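Local coordinates for N-acetylmuramoyl-L-alanine amidase XlyA (Bacillus subtilis, PDB 3RDR), which hydrolyses the amide link between N-acetylmuramoyl residues and L-amino acids in bacterial cell-wall glycopeptides, here represented by its zinc-binding catalytic domain, at residues Thr30-Ala35 with Gly78-Asp83; Ile97-Asp102 with Pro142-Asp147. All coordinates share one frame; numbering follows the deposited sequence.

Contact 1. Residues Thr30-Ala35 with Gly78-Asp83. With ZN (zinc ion), chain B.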
ATOM      1  N   THR A  30       1.562   6.196  -1.675  1.00 22.37           N
ATOM      2  CA  THR A  30       0.861   5.728  -2.864  1.00 20.50           C
ATOM      3  C   THR A  30      -0.204   4.678  -2.532  1.00 22.13           C
ATOM      4  O   THR A  30       0.089   3.650  -1.925  1.00 22.63           O
ATOM      5  CB  THR A  30       1.868   5.152  -3.876  1.00 19.27           C
ATOM      6  OG1 THR A  30       2.849   6.155  -4.185  1.00 19.78           O
ATOM      7  CG2 THR A  30       1.168   4.733  -5.167  1.00 19.60           C
ATOM      8  N   VAL A  31      -1.439   4.938  -2.953  1.00 22.17           N
ATOM      9  CA  VAL A  31      -2.562   4.036  -2.676  1.00 21.64           C
ATOM     10  C   VAL A  31      -2.941   3.126  -3.837  1.00 19.68           C
ATOM     11  O   VAL A  31      -3.028   3.570  -4.981  1.00 19.64           O
ATOM     12  CB  VAL A  31      -3.812   4.847  -2.266  1.00 22.45           C
ATOM     13  CG1 VAL A  31      -4.966   3.907  -1.921  1.00 21.76           C
ATOM     14  CG2 VAL A  31      -3.474   5.744  -1.087  1.00 20.51           C
ATOM     15  N   HIS A  32      -3.177   1.852  -3.522  1.00 19.03           N
ATOM     16  CA  HIS A  32      -3.556   0.840  -4.508  1.00 19.41           C
ATOM     17  C   HIS A  32      -4.810   0.092  -4.039  1.00 20.01           C
ATOM     18  O   HIS A  32      -5.232   0.214  -2.890  1.00 20.37           O
ATOM     19  CB  HIS A  32      -2.461  -0.230  -4.660  1.00 19.35           C
ATOM     20  CG  HIS A  32      -1.094   0.301  -4.966  1.00 20.53           C
ATOM     21  ND1 HIS A  32      -0.544   0.256  -6.229  1.00 18.00           N
ATOM     22  CD2 HIS A  32      -0.133   0.811  -4.159  1.00 19.58           C
ATOM     23  CE1 HIS A  32       0.695   0.709  -6.188  1.00 16.66           C
ATOM     24  NE2 HIS A  32       0.970   1.053  -4.943  1.00 18.33           N
ATOM     25  N   ASN A  33      -5.376  -0.698  -4.946  1.00 19.69           N
ATOM     26  CA  ASN A  33      -6.524  -1.562  -4.669  1.00 20.01           C
ATOM     27  C   ASN A  33      -6.057  -2.874  -5.295  1.00 17.65           C
ATOM     28  O   ASN A  33      -5.610  -2.878  -6.438  1.00 19.24           O
ATOM     29  CB  ASN A  33      -7.799  -1.065  -5.366  1.00 19.85           C
ATOM     30  CG  ASN A  33      -8.532   0.015  -4.569  1.00 22.45           C
ATOM     31  OD1 ASN A  33      -9.510   0.591  -5.046  1.00 22.33           O
ATOM     32  ND2 ASN A  33      -8.067   0.285  -3.353  1.00 22.26           N
ATOM     33  N   THR A  34      -6.147  -3.976  -4.557  1.00 17.62           N
ATOM     34  CA  THR A  34      -5.679  -5.272  -5.052  1.00 17.49           C
ATOM     35  C   THR A  34      -6.370  -5.819  -6.304  1.00 20.02           C
ATOM     36  O   THR A  34      -5.772  -6.612  -7.040  1.00 18.08           O
ATOM     37  CB  THR A  34      -5.794  -6.356  -3.967  1.00 14.72           C
ATOM     38  OG1 THR A  34      -7.176  -6.563  -3.653  1.00 17.43           O
ATOM     39  CG2 THR A  34      -5.047  -5.939  -2.701  1.00 13.75           C
ATOM     40  N   ALA A  35      -7.614  -5.403  -6.544  1.00 18.58           N
ATOM     41  CA  ALA A  35      -8.387  -5.895  -7.689  1.00 20.28           C
ATOM     42  C   ALA A  35      -8.539  -7.417  -7.573  1.00 20.05           C
ATOM     43  O   ALA A  35      -8.614  -8.139  -8.574  1.00 20.87           O
ATOM     44  CB  ALA A  35      -7.697  -5.523  -9.014  1.00 19.20           C
ATOM     45  N   GLY A  78       9.898  -0.249  -2.381  1.00 21.32           N
ATOM     46  CA  GLY A  78       9.230  -1.434  -2.882  1.00 19.55           C
ATOM     47  C   GLY A  78       9.083  -1.223  -4.375  1.00 19.47           C
ATOM     48  O   GLY A  78       9.347  -0.130  -4.859  1.00 18.26           O
ATOM     49  N   TRP A  79       8.694  -2.258  -5.110  1.00 21.17           N
ATOM     50  CA  TRP A  79       8.484  -2.139  -6.555  1.00 22.78           C
ATOM     51  C   TRP A  79       6.970  -2.191  -6.747  1.00 22.53           C
ATOM     52  O   TRP A  79       6.394  -3.276  -6.760  1.00 22.81           O
ATOM     53  CB  TRP A  79       9.123  -3.319  -7.291  1.00 22.59           C
ATOM     54  CG  TRP A  79      10.628  -3.355  -7.262  1.00 23.97           C
ATOM     55  CD1 TRP A  79      11.409  -4.459  -7.076  1.00 23.63           C
ATOM     56  CD2 TRP A  79      11.528  -2.262  -7.497  1.00 22.67           C
ATOM     57  NE1 TRP A  79      12.736  -4.125  -7.184  1.00 24.04           N
ATOM     58  CE2 TRP A  79      12.840  -2.785  -7.442  1.00 23.71           C
ATOM     59  CE3 TRP A  79      11.355  -0.894  -7.751  1.00 22.64           C
ATOM     60  CZ2 TRP A  79      13.975  -1.990  -7.630  1.00 23.78           C
ATOM     61  CZ3 TRP A  79      12.479  -0.102  -7.939  1.00 24.25           C
ATOM     62  CH2 TRP A  79      13.777  -0.654  -7.876  1.00 26.34           C
ATOM     63  N   HIS A  80       6.323  -1.038  -6.905  1.00 22.21           N
ATOM     64  CA  HIS A  80       4.867  -1.036  -7.039  1.00 23.77           C
ATOM     65  C   HIS A  80       4.254   0.097  -7.853  1.00 24.51           C
ATOM     66  O   HIS A  80       3.143  -0.049  -8.361  1.00 24.55           O
ATOM     67  CB  HIS A  80       4.246  -1.017  -5.642  1.00 22.83           C
ATOM     68  CG  HIS A  80       4.650   0.174  -4.829  1.00 22.18           C
ATOM     69  ND1 HIS A  80       3.944   1.358  -4.841  1.00 22.56           N
ATOM     70  CD2 HIS A  80       5.733   0.392  -4.045  1.00 21.66           C
ATOM     71  CE1 HIS A  80       4.576   2.254  -4.103  1.00 21.73           C
ATOM     72  NE2 HIS A  80       5.665   1.692  -3.608  1.00 20.92           N
ATOM     73  N   ALA A  81       4.969   1.213  -7.975  1.00 24.72           N
ATOM     74  CA  ALA A  81       4.461   2.384  -8.689  1.00 26.12           C
ATOM     75  C   ALA A  81       4.615   2.346 -10.209  1.00 27.92           C
ATOM     76  O   ALA A  81       3.949   3.098 -10.918  1.00 28.01           O
ATOM     77  CB  ALA A  81       5.116   3.646  -8.131  1.00 25.32           C
ATOM     78  N   GLY A  82       5.500   1.483 -10.703  1.00 29.24           N
ATOM     79  CA  GLY A  82       5.702   1.367 -12.137  1.00 29.10           C
ATOM     80  C   GLY A  82       6.401   2.536 -12.808  1.00 30.46           C
ATOM     81  O   GLY A  82       6.243   2.743 -14.012  1.00 30.30           O
ATOM     82  N   ASP A  83       7.182   3.302 -12.051  1.00 28.91           N
ATOM     83  CA  ASP A  83       7.886   4.435 -12.636  1.00 27.79           C
ATOM     84  C   ASP A  83       9.406   4.295 -12.521  1.00 28.44           C
ATOM     85  O   ASP A  83      10.122   5.281 -12.361  1.00 28.22           O
ATOM     86  CB  ASP A  83       7.409   5.744 -11.993  1.00 27.26           C
ATOM     87  CG  ASP A  83       7.766   5.850 -10.518  1.00 27.36           C
ATOM     88  OD1 ASP A  83       7.957   4.805  -9.855  1.00 26.08           O
ATOM     89  OD2 ASP A  83       7.839   6.994 -10.020  1.00 26.11           O
TER
HETATM   90 ZN    ZN B 190      -1.610  -0.140  -8.144  1.00 33.73          ZN
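The imidazole rings of His32 and His80 meet rim to rim, with neither lying over the face of the other: their centroids are 5.1 Å apart and their planes stand at 76°. Around the His32 ring the partners come at the edge, the zinc ion bound to ND1 and His80 ND1 close to the ring plane near NE2. The His80 ring has Thr30 CB at its edge, 4.0 Å from His80 CE1, while His32 NE2 reaches it obliquely.

One hydrogen bond joins the rings. His32 NE2 donates to His80 ND1 at 3.0 Å, with an N-H...N angle of 145°. The acceptor lies nearly in the plane of the His32 ring, but the donor is tilted out of the plane of the His80 ring. With ND1 taken by zinc, NE2 is the nitrogen of His32 left to donate, and His80 acts as its second-shell acceptor.

On the metal side, His32 ND1 binds zinc at 2.2 Å, and His133 and Cys141 are further protein ligands. The two nitrogens of His32 are therefore both engaged, which fixes the rotation of its ring about the CB-CG bond. His32 CG lies anti to the carbonyl carbon (chi1 -54°), carrying the ring off strand 28-33 toward the loop that holds His80.

Thr30, two residues earlier on the same strand, adds its CB to the packing, whereas its OG1 is bonded to Ser92 and Trp136. The backbone N of His80 is held by Asn89 OD1, which helps to position the second-shell histidine. All three touching residues are buried. A metal-binding histidine on an inner strand, between 92-97 and 130-132, joined by His133 and Cys141 from later in the chain, marks the zinc site of an amidase 2 domain with the T7 lysozyme fold.

Contact 2. Residues Ile97-Asp102 with Pro142-Asp147; sequences ICENAD and PRKLLD
A salt bridge with a small apolar contact beside it joins two loops, Ile97-Asp102 at the end of strand 92-97 and Pro142-Asp147, which follows zinc ligand Cys141. Arg143 presents the NE and NH2 side of its guanidinium to the carboxylate of Glu99. The straightest bond runs from Arg143 NH2 to Glu99 OE1, 2.8 Å long with an N-H...O angle of 163°. Arg143 NE lies 3.3 Å from Glu99 OE1 and 3.2 Å from Glu99 OE2, and each oxygen uses its syn lone pair toward it. OE1 is in the guanidinium plane, but the two flat groups are turned 50° apart, leaving OE2 tilted out of that plane.

CG of Arg143 sits between the backbone N and the carbonyl carbon (chi1 69°), and the extended chain from there brings the guanidinium to Glu99. The Lys144 chain crosses Glu99 at a slant, its CD 3.4 Å from Glu99 OE1. A water bridges the same pair, donating to Glu99 OE1 and accepting from Lys144 NZ, both at 2.9 Å. OE1 thus takes bonds from the arginine and the water, and the nearby positive charges would probably favour an ionised carboxylate. The apolar part is a methyl contact between Ile97 CD1 and Leu145 CD2 at 3.9 Å, the two side chains crossing at about a right angle.

Helix 105-122 packs against the apolar part, Phe105 touching both Ile97 and Leu145 while Ala108 and Ala112 meet Ile97; Phe105 also makes a cation-pi contact with Lys144. Asn33, at the end of strand 28-33, contacts Ile97, Glu99, Pro142 and Leu145 from the sheet.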
ATOM      1  N   ILE A  97      -5.181  -1.886  -0.612  1.00 17.12           N
ATOM      2  CA  ILE A  97      -6.449  -2.051   0.092  1.00 17.53           C
ATOM      3  C   ILE A  97      -7.146  -3.254  -0.533  1.00 17.21           C
ATOM      4  O   ILE A  97      -7.357  -3.299  -1.742  1.00 17.24           O
ATOM      5  CB  ILE A  97      -7.344  -0.798  -0.045  1.00 18.88           C
ATOM      6  CG1 ILE A  97      -6.630   0.414   0.561  1.00 17.64           C
ATOM      7  CG2 ILE A  97      -8.671  -1.017   0.690  1.00 15.28           C
ATOM      8  CD1 ILE A  97      -7.424   1.709   0.467  1.00 20.42           C
ATOM      9  N   CYS A  98      -7.491  -4.234   0.299  1.00 18.15           N
ATOM     10  CA  CYS A  98      -8.132  -5.461  -0.169  1.00 18.36           C
ATOM     11  C   CYS A  98      -9.591  -5.313  -0.609  1.00 19.11           C
ATOM     12  O   CYS A  98     -10.297  -4.395  -0.184  1.00 17.78           O
ATOM     13  CB  CYS A  98      -8.037  -6.538   0.918  1.00 17.25           C
ATOM     14  SG  CYS A  98      -6.336  -7.039   1.350  1.00 19.29           S
ATOM     15  N   GLU A  99     -10.020  -6.238  -1.464  1.00 18.60           N
ATOM     16  CA  GLU A  99     -11.378  -6.270  -1.993  1.00 20.37           C
ATOM     17  C   GLU A  99     -11.994  -7.658  -1.790  1.00 21.17           C
ATOM     18  O   GLU A  99     -12.982  -7.997  -2.443  1.00 19.59           O
ATOM     19  CB  GLU A  99     -11.369  -5.958  -3.494  1.00 20.88           C
ATOM     20  CG  GLU A  99     -10.835  -4.577  -3.877  1.00 22.85           C
ATOM     21  CD  GLU A  99     -10.866  -4.346  -5.381  1.00 23.83           C
ATOM     22  OE1 GLU A  99     -11.901  -4.658  -6.004  1.00 24.77           O
ATOM     23  OE2 GLU A  99      -9.864  -3.851  -5.941  1.00 23.06           O
ATOM     24  N   ASN A 100     -11.411  -8.466  -0.904  1.00 19.50           N
ATOM     25  CA  ASN A 100     -11.921  -9.818  -0.682  1.00 20.86           C
ATOM     26  C   ASN A 100     -13.415  -9.874  -0.341  1.00 22.10           C
ATOM     27  O   ASN A 100     -13.919  -9.070   0.440  1.00 22.24           O
ATOM     28  CB  ASN A 100     -11.091 -10.539   0.392  1.00 20.02           C
ATOM     29  CG  ASN A 100     -10.979  -9.755   1.689  1.00 21.22           C
ATOM     30  OD1 ASN A 100     -10.542  -8.600   1.703  1.00 20.09           O
ATOM     31  ND2 ASN A 100     -11.359 -10.387   2.793  1.00 20.40           N
ATOM     32  N   ALA A 101     -14.113 -10.830  -0.948  1.00 23.55           N
ATOM     33  CA  ALA A 101     -15.548 -11.005  -0.744  1.00 24.79           C
ATOM     34  C   ALA A 101     -15.951 -11.129   0.720  1.00 26.94           C
ATOM     35  O   ALA A 101     -16.992 -10.610   1.117  1.00 27.00           O
ATOM     36  CB  ALA A 101     -16.030 -12.227  -1.512  1.00 25.54           C
ATOM     37  N   ASP A 102     -15.137 -11.813   1.521  1.00 27.51           N
ATOM     38  CA  ASP A 102     -15.458 -11.985   2.936  1.00 29.14           C
ATOM     39  C   ASP A 102     -15.091 -10.780   3.802  1.00 31.18           C
ATOM     40  O   ASP A 102     -15.117 -10.860   5.033  1.00 32.16           O
ATOM     41  CB  ASP A 102     -14.794 -13.254   3.500  1.00 27.44           C
ATOM     42  CG  ASP A 102     -13.301 -13.330   3.211  1.00 29.10           C
ATOM     43  OD1 ASP A 102     -12.567 -13.872   4.066  1.00 29.56           O
ATOM     44  OD2 ASP A 102     -12.859 -12.876   2.136  1.00 26.23           O
ATOM     45  N   PRO A 142      -5.891   3.257  -7.734  1.00 22.28           N
ATOM     46  CA  PRO A 142      -6.846   2.319  -7.127  1.00 23.35           C
ATOM     47  C   PRO A 142      -8.211   2.353  -7.826  1.00 25.45           C
ATOM     48  O   PRO A 142      -8.977   3.304  -7.676  1.00 23.96           O
ATOM     49  CB  PRO A 142      -6.908   2.798  -5.680  1.00 20.56           C
ATOM     50  CG  PRO A 142      -6.793   4.279  -5.832  1.00 22.12           C
ATOM     51  CD  PRO A 142      -5.710   4.444  -6.879  1.00 21.18           C
ATOM     52  N   ARG A 143      -8.506   1.295  -8.573  1.00 26.92           N
ATOM     53  CA  ARG A 143      -9.735   1.200  -9.349  1.00 29.63           C
ATOM     54  C   ARG A 143     -11.051   1.538  -8.652  1.00 29.71           C
ATOM     55  O   ARG A 143     -11.962   2.056  -9.293  1.00 32.25           O
ATOM     56  CB  ARG A 143      -9.832  -0.189  -9.998  1.00 30.90           C
ATOM     57  CG  ARG A 143     -10.068  -1.344  -9.033  1.00 31.87           C
ATOM     58  CD  ARG A 143     -10.268  -2.641  -9.800  1.00 32.36           C
ATOM     59  NE  ARG A 143     -10.875  -3.686  -8.980  1.00 32.02           N
ATOM     60  CZ  ARG A 143     -11.247  -4.878  -9.438  1.00 30.24           C
ATOM     61  NH1 ARG A 143     -11.073  -5.188 -10.716  1.00 28.51           N
ATOM     62  NH2 ARG A 143     -11.805  -5.759  -8.620  1.00 28.37           N
ATOM     63  N   LYS A 144     -11.159   1.267  -7.355  1.00 30.19           N
ATOM     64  CA  LYS A 144     -12.399   1.551  -6.630  1.00 31.37           C
ATOM     65  C   LYS A 144     -12.434   2.901  -5.922  1.00 31.95           C
ATOM     66  O   LYS A 144     -13.449   3.266  -5.320  1.00 30.37           O
ATOM     67  CB  LYS A 144     -12.679   0.456  -5.594  1.00 31.81           C
ATOM     68  CG  LYS A 144     -12.855  -0.932  -6.176  1.00 34.63           C
ATOM     69  CD  LYS A 144     -13.562  -1.848  -5.197  1.00 36.94           C
ATOM     70  CE  LYS A 144     -14.984  -1.367  -4.934  1.00 38.17           C
ATOM     71  NZ  LYS A 144     -15.746  -2.321  -4.092  1.00 40.13           N
ATOM     72  N   LEU A 145     -11.334   3.641  -5.988  1.00 31.82           N
ATOM     73  CA  LEU A 145     -11.257   4.938  -5.328  1.00 32.38           C
ATOM     74  C   LEU A 145     -10.991   6.106  -6.276  1.00 31.79           C
ATOM     75  O   LEU A 145     -11.134   7.262  -5.887  1.00 32.12           O
ATOM     76  CB  LEU A 145     -10.166   4.902  -4.250  1.00 32.28           C
ATOM     77  CG  LEU A 145     -10.502   4.446  -2.825  1.00 35.24           C
ATOM     78  CD1 LEU A 145     -11.588   3.393  -2.833  1.00 37.17           C
ATOM     79  CD2 LEU A 145      -9.235   3.920  -2.160  1.00 33.13           C
ATOM     80  N   LEU A 146     -10.613   5.810  -7.516  1.00 32.76           N
ATOM     81  CA  LEU A 146     -10.308   6.858  -8.483  1.00 34.04           C
ATOM     82  C   LEU A 146     -11.444   7.844  -8.756  1.00 36.81           C
ATOM     83  O   LEU A 146     -11.248   9.054  -8.637  1.00 38.05           O
ATOM     84  CB  LEU A 146      -9.807   6.235  -9.794  1.00 32.26           C
ATOM     85  CG  LEU A 146      -8.349   5.747  -9.742  1.00 30.84           C
ATOM     86  CD1 LEU A 146      -7.997   4.960 -10.993  1.00 30.00           C
ATOM     87  CD2 LEU A 146      -7.424   6.946  -9.589  1.00 29.45           C
ATOM     88  N   ASP A 147     -12.626   7.344  -9.112  1.00 38.46           N
ATOM     89  CA  ASP A 147     -13.762   8.227  -9.392  1.00 39.04           C
ATOM     90  C   ASP A 147     -14.174   9.075  -8.193  1.00 37.76           C
ATOM     91  O   ASP A 147     -14.878  10.071  -8.345  1.00 39.07           O
ATOM     92  CB  ASP A 147     -14.979   7.426  -9.864  1.00 41.30           C
ATOM     93  CG  ASP A 147     -14.830   6.920 -11.281  1.00 43.69           C
ATOM     94  OD1 ASP A 147     -14.379   7.700 -12.146  1.00 46.77           O
ATOM     95  OD2 ASP A 147     -15.175   5.745 -11.533  1.00 46.20           O
TER
HETATM   96  O   HOH W   1     -14.533  -4.863  -4.924  1.00 29.19           O

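Contact 1 is buried nearer the centre of the chain and is built on a ring-to-ring hydrogen bond tied to zinc. Contact 2, whose centre lies about 13 Å from that of contact 1, mixes buried Ile97, Glu99 and Leu145 with exposed Arg143 and Lys144, and relies on charge, water and methyl packing. Contact 1 uses strand 28-33 and contact 2 the end of its sheet neighbour 92-97. Residues Thr30-Ala35 connect them: the backbone N of Ala35 is probably hydrogen-bonded to Glu99 OE2 at 2.8 Å, and Asn33 OD1 to the backbone N of Lys144 at 2.9 Å. Asn33, the residue after the zinc ligand His32, thus reaches directly into contact 2.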